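Nucleoside-diphosphate-sugar epimerase (Pseudomonas aeruginosa, PDB 2X4G) probably binds a nicotinamide adenine dinucleotide in a Rossmann-type domain and acts as an epimerase or dehydrogenase, although its exact substrate and reaction remain uncertain. Local coordinates at residues A161-A166 with I178-M183; L122-A127 with R224-A229; L143-L148 with S154-K159; Y128-H133 with R238-G243. One frame throughout, in Å; residues are numbered along the deposited sequence.

Contact 1: A161-A166 with I178-M183; sequences ALDEQA and IGIPGM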
loop_
_atom_site.group_PDB
_atom_site.type_symbol
_atom_site.label_atom_id
_atom_site.label_comp_id
_atom_site.label_asym_id
_atom_site.label_seq_id
_atom_site.Cartn_x
_atom_site.Cartn_y
_atom_site.Cartn_z
ATOM N N ALA A 161 4.660 17.562 12.796
ATOM C CA ALA A 161 4.540 17.420 14.253
ATOM C C ALA A 161 5.901 17.483 14.955
ATOM O O ALA A 161 6.094 18.260 15.879
ATOM C CB ALA A 161 3.833 16.125 14.598
ATOM N N LEU A 162 6.839 16.656 14.503
ATOM C CA LEU A 162 8.184 16.627 15.074
ATOM C C LEU A 162 8.835 18.007 15.015
ATOM O O LEU A 162 9.562 18.412 15.932
ATOM C CB LEU A 162 9.036 15.595 14.341
ATOM C CG LEU A 162 8.617 14.116 14.524
ATOM C CD1 LEU A 162 9.220 13.155 13.464
ATOM C CD2 LEU A 162 8.951 13.640 15.955
ATOM N N ASP A 163 8.562 18.740 13.942
ATOM C CA ASP A 163 9.036 20.117 13.839
ATOM C C ASP A 163 8.388 21.021 14.901
ATOM O O ASP A 163 9.087 21.729 15.624
ATOM C CB ASP A 163 8.780 20.677 12.443
ATOM C CG ASP A 163 9.579 21.937 12.173
ATOM O OD1 ASP A 163 9.020 23.052 12.323
ATOM O OD2 ASP A 163 10.772 21.812 11.814
ATOM N N GLU A 164 7.061 20.991 14.985
ATOM C CA GLU A 164 6.331 21.709 16.030
ATOM C C GLU A 164 6.785 21.370 17.429
ATOM O O GLU A 164 6.878 22.251 18.277
ATOM C CB GLU A 164 4.832 21.424 15.946
ATOM C CG GLU A 164 4.055 22.443 15.109
ATOM C CD GLU A 164 3.903 23.806 15.784
ATOM O OE1 GLU A 164 3.595 24.778 15.051
ATOM O OE2 GLU A 164 4.091 23.911 17.023
ATOM N N GLN A 165 7.030 20.087 17.670
ATOM C CA GLN A 165 7.474 19.595 18.971
ATOM C C GLN A 165 8.795 20.213 19.383
ATOM O O GLN A 165 8.942 20.673 20.520
ATOM C CB GLN A 165 7.630 18.081 18.935
ATOM C CG GLN A 165 8.013 17.447 20.268
ATOM C CD GLN A 165 8.255 15.950 20.154
ATOM O OE1 GLN A 165 8.862 15.489 19.176
ATOM N NE2 GLN A 165 7.788 15.182 21.153
ATOM N N ALA A 166 9.755 20.218 18.463
ATOM C CA ALA A 166 11.074 20.789 18.740
ATOM C C ALA A 166 10.981 22.291 19.064
ATOM O O ALA A 166 11.526 22.756 20.074
ATOM C CB ALA A 166 12.037 20.528 17.574
ATOM N N ILE A 178 17.116 23.493 15.389
ATOM C CA ILE A 178 16.647 22.553 14.371
ATOM C C ILE A 178 17.445 22.659 13.068
ATOM O O ILE A 178 17.499 23.721 12.444
ATOM C CB ILE A 178 15.177 22.768 14.072
ATOM C CG1 ILE A 178 14.374 22.694 15.361
ATOM C CG2 ILE A 178 14.674 21.724 13.094
ATOM C CD1 ILE A 178 12.955 23.149 15.174
ATOM N N GLY A 179 18.055 21.536 12.674
ATOM C CA GLY A 179 18.831 21.421 11.440
ATOM C C GLY A 179 18.101 20.532 10.459
ATOM O O GLY A 179 17.720 19.423 10.794
ATOM N N ILE A 180 17.894 21.043 9.250
ATOM C CA ILE A 180 17.017 20.450 8.256
ATOM C C ILE A 180 17.825 20.264 6.997
ATOM O O ILE A 180 17.936 21.189 6.209
ATOM C CB ILE A 180 15.833 21.386 7.905
ATOM C CG1 ILE A 180 15.035 21.778 9.149
ATOM C CG2 ILE A 180 14.899 20.728 6.880
ATOM C CD1 ILE A 180 13.893 22.754 8.835
ATOM N N PRO A 181 18.409 19.075 6.799
ATOM C CA PRO A 181 19.143 18.862 5.563
ATOM C C PRO A 181 18.217 18.529 4.401
ATOM O O PRO A 181 17.101 18.083 4.620
ATOM C CB PRO A 181 20.009 17.663 5.901
ATOM C CG PRO A 181 19.206 16.889 6.836
ATOM C CD PRO A 181 18.482 17.897 7.674
ATOM N N GLY A 182 18.683 18.752 3.180
ATOM C CA GLY A 182 18.014 18.231 2.001
ATOM C C GLY A 182 18.184 16.722 1.932
ATOM O O GLY A 182 18.674 16.099 2.880
ATOM N N MET A 183 17.781 16.128 0.812
ATOM C CA MET A 183 17.987 14.707 0.582
ATOM C C MET A 183 19.496 14.404 0.683
ATOM O O MET A 183 20.278 14.886 -0.127
ATOM C CB MET A 183 17.451 14.332 -0.799
ATOM C CG MET A 183 17.241 12.849 -1.025
ATOM S SD MET A 183 17.143 12.416 -2.779
ATOM C CE MET A 183 17.055 10.628 -2.673
#
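The flat group of this contact is the carboxylate of D163, and two isoleucine methyls lie beyond its OD2 on opposite sides of the carboxylate plane. I178 CG2 is 4.1 Å from D163 OD2, displaced to one side of that plane; I180 CD1 is 4.4 Å from D163 OD2, displaced to the other. Neither methyl is stacked over the group, and the side chains of D163 and I178 cross at about a right angle. The carboxylate's polar work is done by OD1, which makes salt bridges to R167 and R238. Both are outside this pair of segments, and they probably keep the acid ionised although it is buried.

One helical turn further on, the contact is purely apolar. A166 points its CB at the strand, where I178 CD1 lies 3.7 Å from A166 CB and I178 CG1 lies 3.9 Å from the same methyl. I178 has CG1 anti to its carbonyl carbon (chi1 -55°), which directs the longer branch at A166 and leaves CG2 for D163.

Helix 154-171 leads directly into strand 176-185, and strand 121-124, which precedes the helix in the chain, lies parallel beside 176-185. This is the beta-alpha-beta crossover of a Rossmann-type fold, with the contact on its returning half. The short segments run at 153° with their axes 10.4 Å apart, a usual helix-on-sheet spacing. Y123 of the neighbouring strand touches A166 as well, and Y110 of helix 98-116 touches both A166 and Q165.

Contact 2: L122-A127 with R224-A229; sequences LYVGSA and RGLLMA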
loop_
_atom_site.group_PDB
_atom_site.type_symbol
_atom_site.label_atom_id
_atom_site.label_comp_id
_atom_site.label_asym_id
_atom_site.label_seq_id
_atom_site.Cartn_x
_atom_site.Cartn_y
_atom_site.Cartn_z
ATOM N N LEU A 122 20.529 19.767 19.154
ATOM C CA LEU A 122 20.125 19.931 17.752
ATOM C C LEU A 122 19.292 18.732 17.363
ATOM O O LEU A 122 19.718 17.582 17.541
ATOM C CB LEU A 122 21.326 20.051 16.801
ATOM C CG LEU A 122 20.984 20.152 15.308
ATOM C CD1 LEU A 122 20.562 21.556 14.933
ATOM C CD2 LEU A 122 22.152 19.743 14.472
ATOM N N TYR A 123 18.109 19.016 16.830
ATOM C CA TYR A 123 17.183 17.998 16.408
ATOM C C TYR A 123 17.194 18.004 14.893
ATOM O O TYR A 123 17.134 19.061 14.270
ATOM C CB TYR A 123 15.778 18.294 16.942
ATOM C CG TYR A 123 14.752 17.496 16.219
ATOM C CD1 TYR A 123 14.064 18.036 15.151
ATOM C CD2 TYR A 123 14.527 16.169 16.543
ATOM C CE1 TYR A 123 13.142 17.290 14.438
ATOM C CE2 TYR A 123 13.615 15.410 15.836
ATOM C CZ TYR A 123 12.926 15.983 14.785
ATOM O OH TYR A 123 12.022 15.251 14.068
ATOM N N VAL A 124 17.287 16.827 14.287
ATOM C CA VAL A 124 17.369 16.749 12.831
ATOM C C VAL A 124 15.973 16.645 12.254
ATOM O O VAL A 124 15.307 15.615 12.400
ATOM C CB VAL A 124 18.220 15.569 12.359
ATOM C CG1 VAL A 124 18.379 15.629 10.859
ATOM C CG2 VAL A 124 19.576 15.630 13.017
ATOM N N GLY A 125 15.545 17.723 11.603
ATOM C CA GLY A 125 14.226 17.776 10.979
ATOM C C GLY A 125 14.163 17.492 9.477
ATOM O O GLY A 125 15.125 17.012 8.866
ATOM N N SER A 126 13.016 17.813 8.889
ATOM C CA SER A 126 12.749 17.570 7.493
ATOM C C SER A 126 12.105 18.770 6.852
ATOM O O SER A 126 11.383 19.527 7.497
ATOM C CB SER A 126 11.791 16.420 7.349
ATOM O OG SER A 126 11.211 16.448 6.067
ATOM N N ALA A 127 12.342 18.907 5.554
ATOM C CA ALA A 127 11.858 20.039 4.791
ATOM C C ALA A 127 10.385 19.861 4.478
ATOM O O ALA A 127 9.737 20.791 3.981
ATOM C CB ALA A 127 12.655 20.181 3.508
ATOM N N ARG A 224 28.782 18.042 8.756
ATOM C CA ARG A 224 29.481 19.211 9.231
ATOM C C ARG A 224 28.495 20.348 9.491
ATOM O O ARG A 224 28.611 21.080 10.482
ATOM C CB ARG A 224 30.571 19.605 8.240
ATOM C CG ARG A 224 31.681 18.516 8.152
ATOM C CD ARG A 224 32.958 18.964 7.457
ATOM N NE ARG A 224 32.784 18.888 6.017
ATOM C CZ ARG A 224 33.181 17.876 5.241
ATOM N NH1 ARG A 224 33.808 16.801 5.736
ATOM N NH2 ARG A 224 32.946 17.944 3.933
ATOM N N GLY A 225 27.499 20.468 8.623
ATOM C CA GLY A 225 26.433 21.421 8.830
ATOM C C GLY A 225 25.691 21.194 10.123
ATOM O O GLY A 225 25.316 22.138 10.792
ATOM N N LEU A 226 25.464 19.941 10.482
ATOM C CA LEU A 226 24.803 19.638 11.743
ATOM C C LEU A 226 25.653 20.124 12.912
ATOM O O LEU A 226 25.150 20.847 13.781
ATOM C CB LEU A 226 24.503 18.134 11.880
ATOM C CG LEU A 226 23.492 17.516 10.918
ATOM C CD1 LEU A 226 23.333 16.048 11.224
ATOM C CD2 LEU A 226 22.182 18.208 11.033
ATOM N N LEU A 227 26.931 19.743 12.927
ATOM C CA LEU A 227 27.843 20.209 13.982
ATOM C C LEU A 227 27.794 21.734 14.071
ATOM O O LEU A 227 27.781 22.301 15.169
ATOM C CB LEU A 227 29.282 19.751 13.723
ATOM C CG LEU A 227 30.380 20.266 14.682
ATOM C CD1 LEU A 227 30.128 19.730 16.053
ATOM C CD2 LEU A 227 31.775 19.863 14.212
ATOM N N MET A 228 27.755 22.394 12.917
ATOM C CA MET A 228 27.793 23.836 12.886
ATOM C C MET A 228 26.516 24.463 13.428
ATOM O O MET A 228 26.564 25.497 14.073
ATOM C CB MET A 228 28.052 24.338 11.463
ATOM C CG MET A 228 29.494 24.226 10.999
ATOM S SD MET A 228 29.713 25.076 9.428
ATOM C CE MET A 228 30.560 23.791 8.509
ATOM N N ALA A 229 25.369 23.867 13.137
ATOM C CA ALA A 229 24.109 24.346 13.704
ATOM C C ALA A 229 24.167 24.195 15.201
ATOM O O ALA A 229 23.758 25.095 15.910
ATOM C CB ALA A 229 22.924 23.559 13.159
#
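L122 carries its CG anti to the backbone N (chi1 177°), which pushes both methyls out of the strand toward helix 219-232, while L226 has CG anti to its carbonyl carbon (chi1 -66°), which brings its branch end nearer the strand than the direction of its CB alone would. Strand 121-124 belongs to the mainly parallel sheet of a Rossmann-type fold, and the helix packs on one face of it: L122 and V124 serve this face, whereas Y123 between them turns to helix 154-171 on the other. The axes approach to 9.2 Å at 144°.

The two branches of L122 divide the helix between them, CD1 lying chiefly against A229, with L122 CD1 and A229 CB 3.6 Å apart, and CD2 against L226. The L122 and L226 side chains cross at about a right angle, with L122 CD2 and L226 CD2 3.8 Å apart. The side chains meet by aliphatic packing, and L122 CD2 also lies against the backbone carbonyl of L226. L25 of helix 24-35 touches both V124 and L226, so a second helix adjoins the cluster. The same fork of L226 also receives V124: CG2 of V124 is 4.2 Å from both L226 CD1 and L226 CD2.

Contact 3: L143-L148 with S154-K159; sequences LFYDSL and SYVLCK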
loop_
_atom_site.group_PDB
_atom_site.type_symbol
_atom_site.label_atom_id
_atom_site.label_comp_id
_atom_site.label_asym_id
_atom_site.label_seq_id
_atom_site.Cartn_x
_atom_site.Cartn_y
_atom_site.Cartn_z
ATOM N N LEU A 143 8.911 29.556 6.129
ATOM C CA LEU A 143 7.700 28.894 5.651
ATOM C C LEU A 143 7.125 28.018 6.746
ATOM O O LEU A 143 7.691 27.003 7.070
ATOM C CB LEU A 143 7.998 28.037 4.416
ATOM C CG LEU A 143 8.491 28.762 3.169
ATOM C CD1 LEU A 143 8.549 27.785 2.029
ATOM C CD2 LEU A 143 7.570 29.944 2.805
ATOM N N PHE A 144 5.995 28.410 7.309
ATOM C CA PHE A 144 5.334 27.614 8.326
ATOM C C PHE A 144 3.899 27.319 7.936
ATOM O O PHE A 144 3.247 28.108 7.263
ATOM C CB PHE A 144 5.302 28.369 9.645
ATOM C CG PHE A 144 6.628 28.488 10.320
ATOM C CD1 PHE A 144 7.390 29.623 10.173
ATOM C CD2 PHE A 144 7.091 27.483 11.143
ATOM C CE1 PHE A 144 8.599 29.742 10.816
ATOM C CE2 PHE A 144 8.302 27.601 11.794
ATOM C CZ PHE A 144 9.053 28.722 11.629
ATOM N N TYR A 145 3.401 26.175 8.376
ATOM C CA TYR A 145 1.969 25.922 8.391
ATOM C C TYR A 145 1.382 26.663 9.608
ATOM O O TYR A 145 1.830 26.446 10.727
ATOM C CB TYR A 145 1.711 24.423 8.546
ATOM C CG TYR A 145 1.901 23.583 7.304
ATOM C CD1 TYR A 145 2.999 22.739 7.173
ATOM C CD2 TYR A 145 0.949 23.597 6.277
ATOM C CE1 TYR A 145 3.165 21.949 6.044
ATOM C CE2 TYR A 145 1.099 22.813 5.145
ATOM C CZ TYR A 145 2.215 21.990 5.030
ATOM O OH TYR A 145 2.380 21.205 3.910
ATOM N N ASP A 146 0.394 27.526 9.414
ATOM C CA ASP A 146 -0.200 28.244 10.565
ATOM C C ASP A 146 -0.773 27.319 11.664
ATOM O O ASP A 146 -0.870 27.709 12.836
ATOM C CB ASP A 146 -1.304 29.216 10.099
ATOM C CG ASP A 146 -0.740 30.478 9.424
ATOM O OD1 ASP A 146 0.432 30.834 9.719
ATOM O OD2 ASP A 146 -1.467 31.103 8.608
ATOM N N SER A 147 -1.144 26.105 11.263
ATOM C CA SER A 147 -1.815 25.153 12.131
ATOM C C SER A 147 -1.749 23.785 11.467
ATOM O O SER A 147 -1.043 23.619 10.489
ATOM C CB SER A 147 -3.265 25.586 12.297
ATOM O OG SER A 147 -3.911 25.593 11.031
ATOM N N LEU A 148 -2.496 22.813 11.983
ATOM C CA LEU A 148 -2.475 21.449 11.449
ATOM C C LEU A 148 -2.526 21.448 9.942
ATOM O O LEU A 148 -3.467 21.990 9.365
ATOM C CB LEU A 148 -3.671 20.651 11.953
ATOM C CG LEU A 148 -3.514 20.001 13.317
ATOM C CD1 LEU A 148 -4.901 19.642 13.876
ATOM C CD2 LEU A 148 -2.602 18.791 13.183
ATOM N N SER A 154 0.200 11.719 5.630
ATOM C CA SER A 154 0.587 11.395 6.991
ATOM C C SER A 154 2.091 11.532 7.174
ATOM O O SER A 154 2.563 11.782 8.272
ATOM C CB SER A 154 0.114 9.989 7.368
ATOM O OG SER A 154 0.787 9.019 6.611
ATOM N N TYR A 155 2.847 11.380 6.097
ATOM C CA TYR A 155 4.281 11.665 6.133
ATOM C C TYR A 155 4.532 13.117 6.510
ATOM O O TYR A 155 5.265 13.397 7.465
ATOM C CB TYR A 155 4.938 11.362 4.777
ATOM C CG TYR A 155 6.439 11.400 4.826
ATOM C CD1 TYR A 155 7.142 10.417 5.509
ATOM C CD2 TYR A 155 7.157 12.421 4.218
ATOM C CE1 TYR A 155 8.526 10.437 5.577
ATOM C CE2 TYR A 155 8.538 12.459 4.283
ATOM C CZ TYR A 155 9.224 11.463 4.964
ATOM O OH TYR A 155 10.607 11.463 5.057
ATOM N N VAL A 156 3.928 14.032 5.746
ATOM C CA VAL A 156 4.032 15.474 6.013
ATOM C C VAL A 156 3.565 15.782 7.430
ATOM O O VAL A 156 4.136 16.633 8.097
ATOM C CB VAL A 156 3.165 16.327 5.037
ATOM C CG1 VAL A 156 2.977 17.747 5.580
ATOM C CG2 VAL A 156 3.760 16.348 3.643
ATOM N N LEU A 157 2.524 15.078 7.882
ATOM C CA LEU A 157 1.898 15.356 9.166
ATOM C C LEU A 157 2.842 14.995 10.295
ATOM O O LEU A 157 3.057 15.767 11.235
ATOM C CB LEU A 157 0.607 14.560 9.277
ATOM C CG LEU A 157 -0.369 15.067 10.330
ATOM C CD1 LEU A 157 -0.849 16.469 9.996
ATOM C CD2 LEU A 157 -1.556 14.121 10.446
ATOM N N CYS A 158 3.418 13.811 10.180
ATOM C CA CYS A 158 4.420 13.357 11.113
ATOM C C CYS A 158 5.624 14.314 11.122
ATOM O O CYS A 158 6.102 14.748 12.170
ATOM C CB CYS A 158 4.840 11.939 10.747
ATOM S SG CYS A 158 6.330 11.447 11.582
ATOM N N LYS A 159 6.093 14.677 9.944
ATOM C CA LYS A 159 7.212 15.613 9.851
ATOM C C LYS A 159 6.865 17.012 10.357
ATOM O O LYS A 159 7.709 17.687 10.925
ATOM C CB LYS A 159 7.780 15.640 8.420
ATOM C CG LYS A 159 9.031 14.741 8.230
ATOM C CD LYS A 159 8.872 13.298 8.754
ATOM C CE LYS A 159 10.218 12.575 8.880
ATOM N NZ LYS A 159 11.219 13.379 9.672
#
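Y145 and V156 make the inner of two apolar touches between loop 143-148 and the first turns of helix 154-171. The residues of that helix start include Y155 and K159, with the Tyr-x-x-x-Lys spacing that marks short-chain dehydrogenase/reductases; in relatives this pair serves catalysis, and the spacing is consistent with the same role here, which is not established.

By van der Waals contact, the end of the Y145 ring meets one branch of the valine. V156 CG1 lies 3.9 Å from Y145 OH and 4.2 Å from Y145 CE1, approaching the ring obliquely, and the two side chains cross at about a right angle. With CG1 anti to its backbone N (chi1 164°), V156 offers that methyl to the tyrosine. Further along the loop, L148 CD2 and L157 CD1 are 4.3 Å apart, a looser touch at the more exposed end of the contact. The two touches together bury just 113 Å², evidence of a light contact. P131 also lies against Y145, and P149 and W160 flank the leucine pair, touching L157 and L148 respectively.

Among polar interactions, those nearby lie within the helix or lead out of the segments. S153 OG accepts a hydrogen bond from V156 N at the helix start, and the helical pattern continues with C158 N to S154 O at 2.9 Å. F144 makes a cation-pi interaction with R238, which joins the loop to strand 238-247.

Within the helix, K159 lies over one face of the Y155 ring, its CD 4.2 Å above the plane and offset toward the rim.

Contact 4: Y128-H133 with R238-G243; sequences YAMPRH and RYLLTG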
loop_
_atom_site.group_PDB
_atom_site.type_symbol
_atom_site.label_atom_id
_atom_site.label_comp_id
_atom_site.label_asym_id
_atom_site.label_seq_id
_atom_site.Cartn_x
_atom_site.Cartn_y
_atom_site.Cartn_z
ATOM N N TYR A 128 9.868 18.657 4.744
ATOM C CA TYR A 128 8.447 18.356 4.555
ATOM C C TYR A 128 7.588 18.903 5.702
ATOM O O TYR A 128 6.350 18.974 5.577
ATOM C CB TYR A 128 8.236 16.857 4.347
ATOM C CG TYR A 128 8.762 16.365 3.015
ATOM C CD1 TYR A 128 7.938 16.299 1.896
ATOM C CD2 TYR A 128 10.088 15.975 2.865
ATOM C CE1 TYR A 128 8.433 15.852 0.665
ATOM C CE2 TYR A 128 10.583 15.528 1.641
ATOM C CZ TYR A 128 9.758 15.473 0.553
ATOM O OH TYR A 128 10.257 15.035 -0.654
ATOM N N ALA A 129 8.235 19.327 6.794
ATOM C CA ALA A 129 7.555 20.107 7.833
ATOM C C ALA A 129 7.168 21.511 7.329
ATOM O O ALA A 129 6.422 22.216 7.989
ATOM C CB ALA A 129 8.416 20.212 9.101
ATOM N N MET A 130 7.674 21.912 6.169
ATOM C CA MET A 130 7.400 23.229 5.629
ATOM C C MET A 130 6.421 23.094 4.482
ATOM O O MET A 130 6.434 22.081 3.782
ATOM C CB MET A 130 8.679 23.880 5.116
ATOM C CG MET A 130 9.878 23.791 6.051
ATOM S SD MET A 130 11.307 24.659 5.331
ATOM C CE MET A 130 11.605 23.734 3.817
ATOM N N PRO A 131 5.549 24.104 4.301
ATOM C CA PRO A 131 4.717 24.148 3.114
ATOM C C PRO A 131 5.527 24.622 1.918
ATOM O O PRO A 131 6.667 25.068 2.074
ATOM C CB PRO A 131 3.640 25.171 3.481
ATOM C CG PRO A 131 4.302 26.078 4.432
ATOM C CD PRO A 131 5.244 25.215 5.220
ATOM N N ARG A 132 4.928 24.526 0.735
ATOM C CA ARG A 132 5.597 24.873 -0.513
ATOM C C ARG A 132 5.668 26.396 -0.644
ATOM O O ARG A 132 4.734 27.092 -0.294
ATOM C CB ARG A 132 4.836 24.236 -1.681
ATOM C CG ARG A 132 5.501 24.384 -3.052
ATOM C CD ARG A 132 4.720 23.635 -4.142
ATOM N NE ARG A 132 4.815 22.188 -3.965
ATOM C CZ ARG A 132 5.878 21.450 -4.285
ATOM N NH1 ARG A 132 6.969 22.011 -4.815
ATOM N NH2 ARG A 132 5.859 20.138 -4.067
ATOM N N HIS A 133 6.774 26.938 -1.117
ATOM C CA HIS A 133 6.846 28.388 -1.221
ATOM C C HIS A 133 5.643 28.872 -2.041
ATOM O O HIS A 133 5.463 28.417 -3.178
ATOM C CB HIS A 133 8.144 28.828 -1.891
ATOM C CG HIS A 133 8.444 30.285 -1.730
ATOM N ND1 HIS A 133 7.845 31.260 -2.496
ATOM C CD2 HIS A 133 9.288 30.931 -0.892
ATOM C CE1 HIS A 133 8.306 32.444 -2.135
ATOM N NE2 HIS A 133 9.191 32.273 -1.169
ATOM N N ARG A 238 15.358 27.214 12.804
ATOM C CA ARG A 238 15.642 26.165 11.813
ATOM C C ARG A 238 16.807 26.597 10.931
ATOM O O ARG A 238 17.023 27.794 10.712
ATOM C CB ARG A 238 14.425 25.897 10.925
ATOM C CG ARG A 238 13.124 25.798 11.702
ATOM C CD ARG A 238 12.046 24.994 11.006
ATOM N NE ARG A 238 11.261 25.812 10.087
ATOM C CZ ARG A 238 9.987 25.589 9.749
ATOM N NH1 ARG A 238 9.294 24.569 10.252
ATOM N NH2 ARG A 238 9.397 26.418 8.904
ATOM N N TYR A 239 17.573 25.630 10.437
ATOM C CA TYR A 239 18.617 25.916 9.463
ATOM C C TYR A 239 18.623 24.853 8.388
ATOM O O TYR A 239 18.930 23.688 8.644
ATOM C CB TYR A 239 19.981 25.990 10.134
ATOM C CG TYR A 239 20.099 27.138 11.081
ATOM C CD1 TYR A 239 19.789 26.990 12.425
ATOM C CD2 TYR A 239 20.492 28.387 10.629
ATOM C CE1 TYR A 239 19.900 28.059 13.300
ATOM C CE2 TYR A 239 20.591 29.457 11.493
ATOM C CZ TYR A 239 20.300 29.285 12.826
ATOM O OH TYR A 239 20.404 30.360 13.673
ATOM N N LEU A 240 18.249 25.275 7.183
ATOM C CA LEU A 240 18.317 24.434 6.003
ATOM C C LEU A 240 19.786 24.231 5.554
ATOM O O LEU A 240 20.549 25.189 5.359
ATOM C CB LEU A 240 17.490 25.052 4.892
ATOM C CG LEU A 240 15.973 24.981 5.039
ATOM C CD1 LEU A 240 15.309 25.941 4.055
ATOM C CD2 LEU A 240 15.503 23.521 4.809
ATOM N N LEU A 241 20.165 22.956 5.437
ATOM C CA LEU A 241 21.510 22.557 5.094
ATOM C C LEU A 241 21.385 21.959 3.701
ATOM O O LEU A 241 20.902 20.866 3.552
ATOM C CB LEU A 241 22.043 21.557 6.131
ATOM C CG LEU A 241 22.027 22.049 7.599
ATOM C CD1 LEU A 241 22.451 20.962 8.562
ATOM C CD2 LEU A 241 22.910 23.294 7.792
ATOM N N THR A 242 21.805 22.719 2.689
ATOM C CA THR A 242 21.453 22.459 1.299
ATOM C C THR A 242 22.676 22.217 0.465
ATOM O O THR A 242 23.771 22.622 0.833
ATOM C CB THR A 242 20.728 23.660 0.680
ATOM O OG1 THR A 242 21.608 24.783 0.645
ATOM C CG2 THR A 242 19.524 24.044 1.496
ATOM N N GLY A 243 22.468 21.577 -0.683
ATOM C CA GLY A 243 23.541 21.157 -1.578
ATOM C C GLY A 243 23.264 21.684 -2.957
ATOM O O GLY A 243 23.685 22.793 -3.283
HETATM O O HOH W 1 5.912 24.258 9.497
#
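M130 lays its CG over one face of the R238 guanidinium, 3.8 Å above the plane and displaced toward the rim, with M130 CG 3.9 Å from R238 NH2. The two side chains pass each other in opposite directions, so the thioether continues beyond the arginine toward the strand. The methionine chain bends at chi3 (-62°), which turns M130 CE to meet L240 CD2 at 4.0 Å; these two side chains reach toward each other tip to tip.

Beside this, a water lies at the edge of the guanidinium, in its plane. It donates to A129 O at 2.6 Å and accepts a weak bond from R238 NH1 at 3.5 Å. The direct separation of A129 O and R238 NH1 is 4.3 Å, too long for a bond, so the water is the polar bridge between the segments.

What holds the arginine is the second shell. D163 OD1, on helix 154-171, makes a salt bridge to R238 NH1, and R238 NH2 donates to E141 O. These bonds fix the guanidinium plane against which M130 packs, and the salt bridge to D163 probably offsets the cost of burying the arginine's charge. E141 serves the strand as well, its OE1 accepting from L240 N. I180 of the adjoining strand touches both R238 and L240.

Strand 238-247 pairs parallel with 176-185 and antiparallel with 213-218, and 128-133 lies in the long connection between strand 121-124 and helix 154-171. The arrangement is thus a crossover loop packed on the sheet of a Rossmann-type fold, consistent with the NAD-dependent epimerase/dehydratase family.

From the N terminus, strand segment 122-127 opens contact 2 and 128-133, next in the chain, opens contact 4. Contact 3 then closes a short loop of its own, joining 143-148 to the start of helix 154-171, and contact 1 follows in series, joining that helix to strand 176-185. Both are nested inside the loops of contacts 2 and 4. Contact 2 closes at helix 219-232 and contact 4 at strand 238-247, so these two long loops cross. Contacts 1 and 2 lie on neighbouring strands, paired by G179 and G125 and by G179 and Y123, and L241 packs against L226 between contacts 2 and 4.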